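Local coordinates for protein immunoreactive 84kD antigen PG93 (Porphyromonas gingivalis, PDB 5M11) that serves as an essential surface component of the type IX secretion system and binds zinc and calcium ions, at residues Asn380-Val388 and Leu395-Ala403; Tyr534-Trp545 and Val590-Lys601. All coordinates share one frame; numbering follows the deposited sequence.

Interaction 1: Asn380-Val388 and Leu395-Ala403. With ZN (zinc ion), chain D.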
loop_
_atom_site.group_PDB
_atom_site.type_symbol
_atom_site.label_atom_id
_atom_site.label_comp_id
_atom_site.label_asym_id
_atom_site.label_seq_id
_atom_site.Cartn_x
_atom_site.Cartn_y
_atom_site.Cartn_z
ATOM N N ASN A 380 -2.594 18.471 -21.403
ATOM C CA ASN A 380 -1.563 18.200 -22.408
ATOM C C ASN A 380 -0.694 19.447 -22.467
ATOM O O ASN A 380 -1.230 20.558 -22.542
ATOM C CB ASN A 380 -2.198 17.882 -23.787
ATOM C CG ASN A 380 -3.718 17.715 -23.823
ATOM O OD1 ASN A 380 -4.268 16.739 -23.303
ATOM N ND2 ASN A 380 -4.425 18.645 -24.480
ATOM N N GLY A 381 0.610 19.288 -22.333
ATOM C CA GLY A 381 1.518 20.431 -22.368
ATOM C C GLY A 381 1.776 21.156 -21.057
ATOM O O GLY A 381 2.874 21.693 -20.874
ATOM N N ASP A 382 0.790 21.212 -20.136
ATOM C CA ASP A 382 1.009 21.900 -18.856
ATOM C C ASP A 382 0.926 20.884 -17.676
ATOM O O ASP A 382 -0.159 20.633 -17.152
ATOM C CB ASP A 382 0.043 23.096 -18.687
ATOM C CG ASP A 382 0.458 24.161 -17.676
ATOM O OD1 ASP A 382 -0.258 25.186 -17.557
ATOM O OD2 ASP A 382 1.479 23.965 -16.980
ATOM N N PRO A 383 2.070 20.283 -17.255
ATOM C CA PRO A 383 2.042 19.316 -16.138
ATOM C C PRO A 383 1.486 19.855 -14.829
ATOM O O PRO A 383 0.864 19.083 -14.103
ATOM C CB PRO A 383 3.520 18.945 -15.940
ATOM C CG PRO A 383 4.295 20.019 -16.613
ATOM C CD PRO A 383 3.444 20.450 -17.768
ATOM N N ASP A 384 1.725 21.151 -14.515
ATOM C CA ASP A 384 1.255 21.736 -13.264
ATOM C C ASP A 384 -0.209 22.151 -13.352
ATOM O O ASP A 384 -0.772 22.556 -12.346
ATOM C CB ASP A 384 2.146 22.889 -12.756
ATOM C CG ASP A 384 2.702 23.843 -13.794
ATOM O OD1 ASP A 384 3.934 23.794 -14.047
ATOM O OD2 ASP A 384 1.928 24.710 -14.285
ATOM N N HIS A 385 -0.841 21.971 -14.514
ATOM C CA HIS A 385 -2.249 22.281 -14.718
ATOM C C HIS A 385 -3.037 20.980 -14.800
ATOM O O HIS A 385 -3.008 20.284 -15.819
ATOM C CB HIS A 385 -2.463 23.163 -15.968
ATOM C CG HIS A 385 -3.848 23.734 -16.117
ATOM N ND1 HIS A 385 -4.460 23.827 -17.366
ATOM C CD2 HIS A 385 -4.689 24.240 -15.181
ATOM C CE1 HIS A 385 -5.648 24.370 -17.143
ATOM N NE2 HIS A 385 -5.829 24.636 -15.845
ATOM N N PHE A 386 -3.702 20.632 -13.697
ATOM C CA PHE A 386 -4.517 19.429 -13.615
ATOM C C PHE A 386 -5.772 19.713 -12.814
ATOM O O PHE A 386 -5.803 20.663 -12.032
ATOM C CB PHE A 386 -3.729 18.232 -13.022
ATOM C CG PHE A 386 -3.175 18.417 -11.625
ATOM C CD1 PHE A 386 -3.898 18.007 -10.513
ATOM C CD2 PHE A 386 -1.915 18.976 -11.426
ATOM C CE1 PHE A 386 -3.380 18.168 -9.225
ATOM C CE2 PHE A 386 -1.402 19.149 -10.139
ATOM C CZ PHE A 386 -2.131 18.732 -9.047
ATOM N N PHE A 387 -6.805 18.881 -13.019
ATOM C CA PHE A 387 -8.092 18.938 -12.331
ATOM C C PHE A 387 -8.282 17.705 -11.447
ATOM O O PHE A 387 -7.719 16.630 -11.727
ATOM C CB PHE A 387 -9.255 19.062 -13.334
ATOM C CG PHE A 387 -9.494 20.458 -13.865
ATOM C CD1 PHE A 387 -10.386 21.319 -13.230
ATOM C CD2 PHE A 387 -8.838 20.908 -15.002
ATOM C CE1 PHE A 387 -10.603 22.612 -13.718
ATOM C CE2 PHE A 387 -9.043 22.204 -15.479
ATOM C CZ PHE A 387 -9.932 23.042 -14.842
ATOM N N VAL A 388 -9.055 17.872 -10.355
ATOM C CA VAL A 388 -9.351 16.793 -9.410
ATOM C C VAL A 388 -10.862 16.739 -9.126
ATOM O O VAL A 388 -11.475 17.747 -8.791
ATOM C CB VAL A 388 -8.526 16.887 -8.099
ATOM C CG1 VAL A 388 -8.844 15.723 -7.155
ATOM C CG2 VAL A 388 -7.030 16.932 -8.397
ATOM N N LEU A 395 -15.433 19.895 -8.315
ATOM C CA LEU A 395 -14.267 19.853 -9.192
ATOM C C LEU A 395 -13.235 20.861 -8.714
ATOM O O LEU A 395 -13.578 21.992 -8.347
ATOM C CB LEU A 395 -14.690 20.148 -10.640
ATOM C CG LEU A 395 -13.633 20.057 -11.740
ATOM C CD1 LEU A 395 -12.964 18.710 -11.757
ATOM C CD2 LEU A 395 -14.254 20.305 -13.075
ATOM N N PHE A 396 -11.969 20.454 -8.709
ATOM C CA PHE A 396 -10.887 21.297 -8.230
ATOM C C PHE A 396 -9.860 21.518 -9.315
ATOM O O PHE A 396 -9.549 20.608 -10.083
ATOM C CB PHE A 396 -10.248 20.682 -6.977
ATOM C CG PHE A 396 -11.117 20.778 -5.737
ATOM C CD1 PHE A 396 -10.914 21.790 -4.801
ATOM C CD2 PHE A 396 -12.127 19.846 -5.497
ATOM C CE1 PHE A 396 -11.703 21.865 -3.647
ATOM C CE2 PHE A 396 -12.938 19.946 -4.355
ATOM C CZ PHE A 396 -12.704 20.939 -3.428
ATOM N N GLU A 397 -9.371 22.759 -9.401
ATOM C CA GLU A 397 -8.364 23.171 -10.365
ATOM C C GLU A 397 -7.070 23.425 -9.639
ATOM O O GLU A 397 -7.033 24.202 -8.672
ATOM C CB GLU A 397 -8.811 24.427 -11.141
ATOM C CG GLU A 397 -7.924 24.748 -12.333
ATOM C CD GLU A 397 -8.440 25.752 -13.347
ATOM O OE1 GLU A 397 -9.586 26.230 -13.201
ATOM O OE2 GLU A 397 -7.700 26.041 -14.313
ATOM N N PHE A 398 -6.011 22.760 -10.101
ATOM C CA PHE A 398 -4.668 22.950 -9.576
ATOM C C PHE A 398 -3.839 23.616 -10.657
ATOM O O PHE A 398 -4.034 23.327 -11.844
ATOM C CB PHE A 398 -4.068 21.633 -9.103
ATOM C CG PHE A 398 -4.710 21.117 -7.833
ATOM C CD1 PHE A 398 -4.136 21.367 -6.593
ATOM C CD2 PHE A 398 -5.900 20.392 -7.876
ATOM C CE1 PHE A 398 -4.742 20.904 -5.419
ATOM C CE2 PHE A 398 -6.507 19.941 -6.700
ATOM C CZ PHE A 398 -5.920 20.192 -5.483
ATOM N N LYS A 399 -3.006 24.594 -10.258
ATOM C CA LYS A 399 -2.168 25.356 -11.178
ATOM C C LYS A 399 -0.921 25.884 -10.442
ATOM O O LYS A 399 -1.032 26.600 -9.430
ATOM C CB LYS A 399 -2.985 26.490 -11.831
ATOM C CG LYS A 399 -2.279 27.288 -12.929
ATOM C CD LYS A 399 -2.414 26.692 -14.323
ATOM C CE LYS A 399 -1.693 27.508 -15.374
ATOM N NZ LYS A 399 -0.211 27.387 -15.277
ATOM N N ASP A 400 0.269 25.499 -10.960
ATOM C CA ASP A 400 1.597 25.883 -10.470
ATOM C C ASP A 400 1.800 25.633 -8.945
ATOM O O ASP A 400 2.286 26.509 -8.221
ATOM C CB ASP A 400 1.930 27.343 -10.847
ATOM C CG ASP A 400 2.392 27.480 -12.284
ATOM O OD1 ASP A 400 1.560 27.842 -13.141
ATOM O OD2 ASP A 400 3.579 27.182 -12.560
ATOM N N GLY A 401 1.467 24.416 -8.506
ATOM C CA GLY A 401 1.667 23.951 -7.133
ATOM C C GLY A 401 0.724 24.452 -6.059
ATOM O O GLY A 401 1.062 24.386 -4.867
ATOM N N LYS A 402 -0.468 24.932 -6.467
ATOM C CA LYS A 402 -1.503 25.453 -5.567
ATOM C C LYS A 402 -2.888 25.197 -6.153
ATOM O O LYS A 402 -3.008 25.063 -7.374
ATOM C CB LYS A 402 -1.308 26.972 -5.331
ATOM C CG LYS A 402 -0.149 27.364 -4.410
ATOM C CD LYS A 402 0.040 28.866 -4.332
ATOM C CE LYS A 402 1.305 29.241 -3.592
ATOM N NZ LYS A 402 1.401 30.711 -3.373
ATOM N N ALA A 403 -3.932 25.135 -5.304
ATOM C CA ALA A 403 -5.304 24.936 -5.786
ATOM C C ALA A 403 -5.892 26.284 -6.102
ATOM O O ALA A 403 -6.209 27.048 -5.188
ATOM C CB ALA A 403 -6.146 24.207 -4.749
HETATM ZN ZN ZN D . 1.007 25.790 -15.891
#
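D382, D384 and K399 meet at one zinc ion that ties a turn to the neighbouring segment. D382 grips the metal with both carboxylate oxygens, OD1 and OD2 each lying 2.2 Å from zinc, while D384 offers OD2 alone. From the other segment K399 NZ binds at 2.1 Å. Its chain leaves CA with CG anti to the backbone N, then kinks at chi2 (87°) and again at chi4, which carries the amine across the end of D382. Metal binding would probably lower the pKa of this amine; D400 OD1 pairs with K399 NZ in a salt bridge of 2.8 Å, and D400 has also been seen as a zinc ligand in this protein, though it does not bind the ion here. A type I turn from D382 to H385 gathers the two aspartates on the same ion.

Behind the site runs an antiparallel beta hairpin, the two middle strands of a four-stranded sheet consistent with a propeller blade. F386–F398 and V388–F396 are its hydrogen-bonded pairs, with F387–E397 a non-hydrogen-bonded pair between them. H385 CD2 borders the CD methylene of K399, and H385 NE2 donates to E397 OE2 at 2.8 Å, with an N-H...O angle of 161°, reaching the anti side of the carboxylate; Y407 OH bonds the other oxygen. E397 CG also makes a CH-pi contact over the F387 ring. On the reverse face, F398 CB lies over the F386 ring, 3.6 Å from its centroid; the ring planes are nearly parallel but slid apart. F355 meets F398 edge-to-face, and helix 357-364 packs there through V360.

Interaction 2: Tyr534-Trp545 and Val590-Lys601. With ZN (zinc ion), chain E; PG4 (tetraethylene glycol), chain P.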
loop_
_atom_site.group_PDB
_atom_site.type_symbol
_atom_site.label_atom_id
_atom_site.label_comp_id
_atom_site.label_asym_id
_atom_site.label_seq_id
_atom_site.Cartn_x
_atom_site.Cartn_y
_atom_site.Cartn_z
ATOM N N TYR A 534 -14.769 -2.433 -14.693
ATOM C CA TYR A 534 -13.960 -1.634 -13.764
ATOM C C TYR A 534 -12.832 -0.898 -14.440
ATOM O O TYR A 534 -12.480 0.188 -13.985
ATOM C CB TYR A 534 -13.380 -2.506 -12.638
ATOM C CG TYR A 534 -14.403 -3.292 -11.847
ATOM C CD1 TYR A 534 -15.303 -2.649 -11.002
ATOM C CD2 TYR A 534 -14.437 -4.680 -11.903
ATOM C CE1 TYR A 534 -16.235 -3.369 -10.255
ATOM C CE2 TYR A 534 -15.374 -5.411 -11.172
ATOM C CZ TYR A 534 -16.270 -4.750 -10.346
ATOM O OH TYR A 534 -17.205 -5.457 -9.627
ATOM N N ALA A 535 -12.259 -1.485 -15.500
ATOM C CA ALA A 535 -11.124 -0.927 -16.217
ATOM C C ALA A 535 -11.319 -0.970 -17.717
ATOM O O ALA A 535 -12.010 -1.858 -18.202
ATOM C CB ALA A 535 -9.873 -1.700 -15.847
ATOM N N MET A 536 -10.679 -0.024 -18.451
ATOM C CA MET A 536 -10.674 0.142 -19.925
ATOM C C MET A 536 -9.336 0.675 -20.420
ATOM O O MET A 536 -8.799 1.593 -19.797
ATOM C CB MET A 536 -11.749 1.126 -20.363
ATOM C CG MET A 536 -13.121 0.607 -20.225
ATOM S SD MET A 536 -14.263 1.924 -20.615
ATOM C CE MET A 536 -15.659 1.062 -20.468
ATOM N N ALA A 537 -8.808 0.142 -21.545
ATOM C CA ALA A 537 -7.526 0.582 -22.097
ATOM C C ALA A 537 -7.493 0.447 -23.587
ATOM O O ALA A 537 -7.886 -0.601 -24.094
ATOM C CB ALA A 537 -6.390 -0.238 -21.497
ATOM N N VAL A 538 -6.972 1.458 -24.304
ATOM C CA VAL A 538 -6.858 1.358 -25.760
ATOM C C VAL A 538 -5.424 0.875 -26.118
ATOM O O VAL A 538 -4.420 1.472 -25.705
ATOM C CB VAL A 538 -7.326 2.628 -26.544
ATOM C CG1 VAL A 538 -6.283 3.732 -26.588
ATOM C CG2 VAL A 538 -7.796 2.260 -27.954
ATOM N N ASP A 539 -5.333 -0.242 -26.835
ATOM C CA ASP A 539 -4.013 -0.718 -27.195
ATOM C C ASP A 539 -3.582 -0.079 -28.523
ATOM O O ASP A 539 -4.285 0.800 -29.028
ATOM C CB ASP A 539 -3.965 -2.252 -27.208
ATOM C CG ASP A 539 -4.555 -2.981 -28.392
ATOM O OD1 ASP A 539 -5.093 -2.308 -29.305
ATOM O OD2 ASP A 539 -4.475 -4.233 -28.413
ATOM N N HIS A 540 -2.433 -0.497 -29.083
ATOM C CA HIS A 540 -1.932 0.065 -30.340
ATOM C C HIS A 540 -2.734 -0.417 -31.564
ATOM O O HIS A 540 -2.716 0.266 -32.589
ATOM C CB HIS A 540 -0.448 -0.259 -30.536
ATOM C CG HIS A 540 0.433 0.165 -29.407
ATOM N ND1 HIS A 540 1.607 -0.514 -29.122
ATOM C CD2 HIS A 540 0.286 1.173 -28.519
ATOM C CE1 HIS A 540 2.141 0.111 -28.085
ATOM N NE2 HIS A 540 1.376 1.124 -27.677
ATOM N N ASN A 541 -3.446 -1.572 -31.451
ATOM C CA ASN A 541 -4.263 -2.173 -32.521
ATOM C C ASN A 541 -5.713 -1.598 -32.553
ATOM O O ASN A 541 -6.630 -2.241 -33.096
ATOM C CB ASN A 541 -4.308 -3.705 -32.361
ATOM C CG ASN A 541 -2.991 -4.413 -32.539
ATOM O OD1 ASN A 541 -2.135 -4.007 -33.337
ATOM N ND2 ASN A 541 -2.825 -5.533 -31.836
ATOM N N GLY A 542 -5.889 -0.403 -31.974
ATOM C CA GLY A 542 -7.169 0.290 -31.883
ATOM C C GLY A 542 -8.266 -0.478 -31.166
ATOM O O GLY A 542 -9.452 -0.265 -31.454
ATOM N N SER A 543 -7.864 -1.395 -30.231
ATOM C CA SER A 543 -8.739 -2.252 -29.415
ATOM C C SER A 543 -8.960 -1.675 -28.017
ATOM O O SER A 543 -8.009 -1.144 -27.423
ATOM C CB SER A 543 -8.149 -3.650 -29.273
ATOM O OG SER A 543 -7.744 -4.207 -30.508
ATOM N N VAL A 544 -10.201 -1.779 -27.477
ATOM C CA VAL A 544 -10.449 -1.292 -26.125
ATOM C C VAL A 544 -10.607 -2.504 -25.230
ATOM O O VAL A 544 -11.648 -3.148 -25.216
ATOM C CB VAL A 544 -11.565 -0.233 -25.953
ATOM C CG1 VAL A 544 -11.851 0.025 -24.476
ATOM C CG2 VAL A 544 -11.152 1.071 -26.613
ATOM N N TRP A 545 -9.528 -2.839 -24.527
ATOM C CA TRP A 545 -9.493 -3.953 -23.613
ATOM C C TRP A 545 -10.142 -3.517 -22.340
ATOM O O TRP A 545 -9.747 -2.493 -21.776
ATOM C CB TRP A 545 -8.050 -4.422 -23.380
ATOM C CG TRP A 545 -7.465 -5.063 -24.591
ATOM C CD1 TRP A 545 -6.764 -4.445 -25.585
ATOM C CD2 TRP A 545 -7.672 -6.415 -25.022
ATOM N NE1 TRP A 545 -6.477 -5.345 -26.591
ATOM C CE2 TRP A 545 -7.027 -6.561 -26.273
ATOM C CE3 TRP A 545 -8.281 -7.541 -24.439
ATOM C CZ2 TRP A 545 -6.962 -7.783 -26.943
ATOM C CZ3 TRP A 545 -8.251 -8.745 -25.126
ATOM C CH2 TRP A 545 -7.581 -8.861 -26.353
ATOM N N VAL A 590 -10.918 -7.721 -12.258
ATOM C CA VAL A 590 -9.851 -6.906 -12.858
ATOM C C VAL A 590 -10.143 -5.420 -12.536
ATOM O O VAL A 590 -11.183 -4.886 -12.938
ATOM C CB VAL A 590 -9.689 -7.181 -14.392
ATOM C CG1 VAL A 590 -8.771 -6.156 -15.068
ATOM C CG2 VAL A 590 -9.178 -8.591 -14.644
ATOM N N THR A 591 -9.210 -4.780 -11.803
ATOM C CA THR A 591 -9.301 -3.398 -11.321
ATOM C C THR A 591 -8.628 -2.397 -12.290
ATOM O O THR A 591 -9.150 -1.292 -12.473
ATOM C CB THR A 591 -8.694 -3.312 -9.926
ATOM O OG1 THR A 591 -7.365 -3.809 -9.996
ATOM C CG2 THR A 591 -9.461 -4.124 -8.903
ATOM N N ASP A 592 -7.475 -2.766 -12.902
ATOM C CA ASP A 592 -6.792 -1.876 -13.851
ATOM C C ASP A 592 -6.073 -2.637 -14.956
ATOM O O ASP A 592 -5.719 -3.815 -14.799
ATOM C CB ASP A 592 -5.801 -0.907 -13.159
ATOM C CG ASP A 592 -5.776 0.501 -13.775
ATOM O OD1 ASP A 592 -6.510 0.738 -14.772
ATOM O OD2 ASP A 592 -5.055 1.374 -13.240
ATOM N N ILE A 593 -5.890 -1.941 -16.097
ATOM C CA ILE A 593 -5.194 -2.405 -17.306
ATOM C C ILE A 593 -4.322 -1.246 -17.820
ATOM O O ILE A 593 -4.793 -0.115 -17.945
ATOM C CB ILE A 593 -6.141 -2.975 -18.442
ATOM C CG1 ILE A 593 -7.188 -3.964 -17.894
ATOM C CG2 ILE A 593 -5.333 -3.635 -19.582
ATOM C CD1 ILE A 593 -8.489 -3.941 -18.583
ATOM N N VAL A 594 -3.062 -1.563 -18.144
ATOM C CA VAL A 594 -2.056 -0.672 -18.713
ATOM C C VAL A 594 -1.414 -1.427 -19.899
ATOM O O VAL A 594 -1.293 -2.653 -19.834
ATOM C CB VAL A 594 -1.076 -0.234 -17.610
ATOM C CG1 VAL A 594 0.325 0.022 -18.139
ATOM C CG2 VAL A 594 -1.616 0.989 -16.889
ATOM N N VAL A 595 -1.084 -0.718 -21.006
ATOM C CA VAL A 595 -0.537 -1.349 -22.216
ATOM C C VAL A 595 0.925 -0.890 -22.503
ATOM O O VAL A 595 1.221 0.312 -22.603
ATOM C CB VAL A 595 -1.465 -1.127 -23.447
ATOM C CG1 VAL A 595 -0.880 -1.755 -24.710
ATOM C CG2 VAL A 595 -2.871 -1.670 -23.191
ATOM N N ASP A 596 1.808 -1.901 -22.661
ATOM C CA ASP A 596 3.242 -1.864 -22.992
ATOM C C ASP A 596 3.565 -1.174 -24.306
ATOM O O ASP A 596 2.718 -1.038 -25.182
ATOM C CB ASP A 596 3.758 -3.325 -23.162
ATOM C CG ASP A 596 4.630 -3.890 -22.061
ATOM O OD1 ASP A 596 4.736 -3.243 -20.993
ATOM O OD2 ASP A 596 5.211 -4.994 -22.264
ATOM N N LYS A 597 4.857 -0.893 -24.480
ATOM C CA LYS A 597 5.526 -0.397 -25.679
ATOM C C LYS A 597 5.508 -1.555 -26.687
ATOM O O LYS A 597 5.490 -1.338 -27.906
ATOM C CB LYS A 597 6.958 0.013 -25.276
ATOM C CG LYS A 597 7.866 0.529 -26.375
ATOM C CD LYS A 597 9.281 0.821 -25.840
ATOM C CE LYS A 597 10.188 -0.391 -25.755
ATOM N NZ LYS A 597 10.728 -0.794 -27.083
ATOM N N LEU A 598 5.476 -2.808 -26.144
ATOM C CA LEU A 598 5.410 -4.058 -26.902
ATOM C C LEU A 598 3.976 -4.461 -27.182
ATOM O O LEU A 598 3.759 -5.527 -27.767
ATOM C CB LEU A 598 6.111 -5.201 -26.159
ATOM C CG LEU A 598 7.575 -5.035 -25.778
ATOM C CD1 LEU A 598 8.083 -6.295 -25.116
ATOM C CD2 LEU A 598 8.444 -4.666 -26.963
ATOM N N ASN A 599 2.994 -3.618 -26.772
ATOM C CA ASN A 599 1.546 -3.849 -26.900
ATOM C C ASN A 599 1.084 -5.012 -25.963
ATOM O O ASN A 599 -0.006 -5.566 -26.132
ATOM C CB ASN A 599 1.146 -4.100 -28.364
ATOM C CG ASN A 599 -0.251 -3.684 -28.737
ATOM O OD1 ASN A 599 -0.926 -2.898 -28.043
ATOM N ND2 ASN A 599 -0.682 -4.165 -29.893
ATOM N N HIS A 600 1.919 -5.350 -24.957
ATOM C CA HIS A 600 1.605 -6.358 -23.948
ATOM C C HIS A 600 0.761 -5.697 -22.890
ATOM O O HIS A 600 0.763 -4.469 -22.806
ATOM C CB HIS A 600 2.870 -7.000 -23.355
ATOM C CG HIS A 600 3.651 -7.854 -24.311
ATOM N ND1 HIS A 600 5.025 -7.996 -24.188
ATOM C CD2 HIS A 600 3.231 -8.578 -25.376
ATOM C CE1 HIS A 600 5.393 -8.802 -25.168
ATOM N NE2 HIS A 600 4.347 -9.185 -25.911
ATOM N N LYS A 601 -0.003 -6.478 -22.117
ATOM C CA LYS A 601 -0.938 -5.908 -21.152
ATOM C C LYS A 601 -0.582 -6.205 -19.699
ATOM O O LYS A 601 -0.400 -7.361 -19.333
ATOM C CB LYS A 601 -2.356 -6.425 -21.451
ATOM C CG LYS A 601 -3.072 -5.682 -22.581
ATOM C CD LYS A 601 -2.662 -6.082 -24.001
ATOM C CE LYS A 601 -3.109 -5.016 -24.964
ATOM N NZ LYS A 601 -2.784 -5.325 -26.383
HETATM ZN ZN ZN E . 4.204 -10.512 -27.621
HETATM O O1 PG4 P . 4.572 -4.923 -30.988
HETATM C C1 PG4 P . 4.672 -3.519 -31.289
HETATM C C2 PG4 P . 3.287 -2.870 -31.416
HETATM O O2 PG4 P . 3.352 -1.478 -31.090
HETATM C C3 PG4 P . 3.147 -0.656 -32.239
HETATM C C4 PG4 P . 3.150 0.820 -31.851
HETATM O O3 PG4 P . 1.940 1.449 -32.285
HETATM C C5 PG4 P . 1.952 2.849 -32.017
HETATM C C6 PG4 P . 0.609 3.244 -31.425
HETATM O O4 PG4 P . 0.816 3.904 -30.178
HETATM C C7 PG4 P . -0.276 4.775 -29.885
HETATM C C8 PG4 P . -0.907 4.413 -28.541
HETATM O O5 PG4 P . -1.953 3.449 -28.726
HETATM O O HOH W 1 5.165 -12.504 -26.624
#
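A535 and A537 lay their methyl groups against I593 and V595 where the strands face each other. A535 CB rests 3.8 Å from I593 CD1, and A537 CB is 4.0 Å from the CG2 branch of the same isoleucine, so one side chain fits against two alanines. V595 continues the row, its CG2 facing A537 CB and its CG1 facing D539 CB.

The strands run nearly parallel, 14° apart, with no backbone hydrogen bond between strands 534-538 and 590-595: each is the first strand of its own antiparallel sheet, consistent with successive propeller blades, and these two strands meet through side chains. Each carries a classic beta bulge, Y534 and A535 opposite G547, T591 and D592 opposite A604. Each is followed by an aspartate that accepts a hydrogen bond from a tryptophan indole six residues on, D539 from W545 and D596 from W602, much as in two-component-regulator propeller repeats.

Outward, D539 OD2 receives K601 NZ at 2.9 Å on its anti lone pair, forming a salt bridge, while W545 NE1 reaches it from above the carboxylate plane. K601 turns at chi2 (79°), bringing CE into an off-centre CH-pi contact with the W545 five-membered ring; NZ is further held by N599 O and by E615 O. H540 N donates to N599 OD1, 3.0 Å away and nearly straight at 168°, from above the amide plane. The H540 ring and N599 amide slide past each other, almost parallel, and E615 holds N599 ND2. At the solvent edge, H540 ND1 bonds O2 of a tetraethylene glycol, probably from the crystallisation liquor, 2.8 Å away.

Overall arrangement
Two ways of building with small antiparallel sheets appear here. Interaction 1 stays within one sheet, joining its second and third strands through a backbone ladder with aromatic side chains on both faces; interaction 2 joins the first strands of two sheets, where alanine, isoleucine and valine replace the ladder. Both are partly buried, apolar in the middle and polar toward the loops. The metals differ in place: in 380-388/395-403 zinc bridges the two segments directly, whereas in 534-545/590-601 its ligand from the segments is a single histidine, H600, and a salt bridge and an asparagine side chain join them at the loop end. The centres lie about 26 Å apart and the two do not touch.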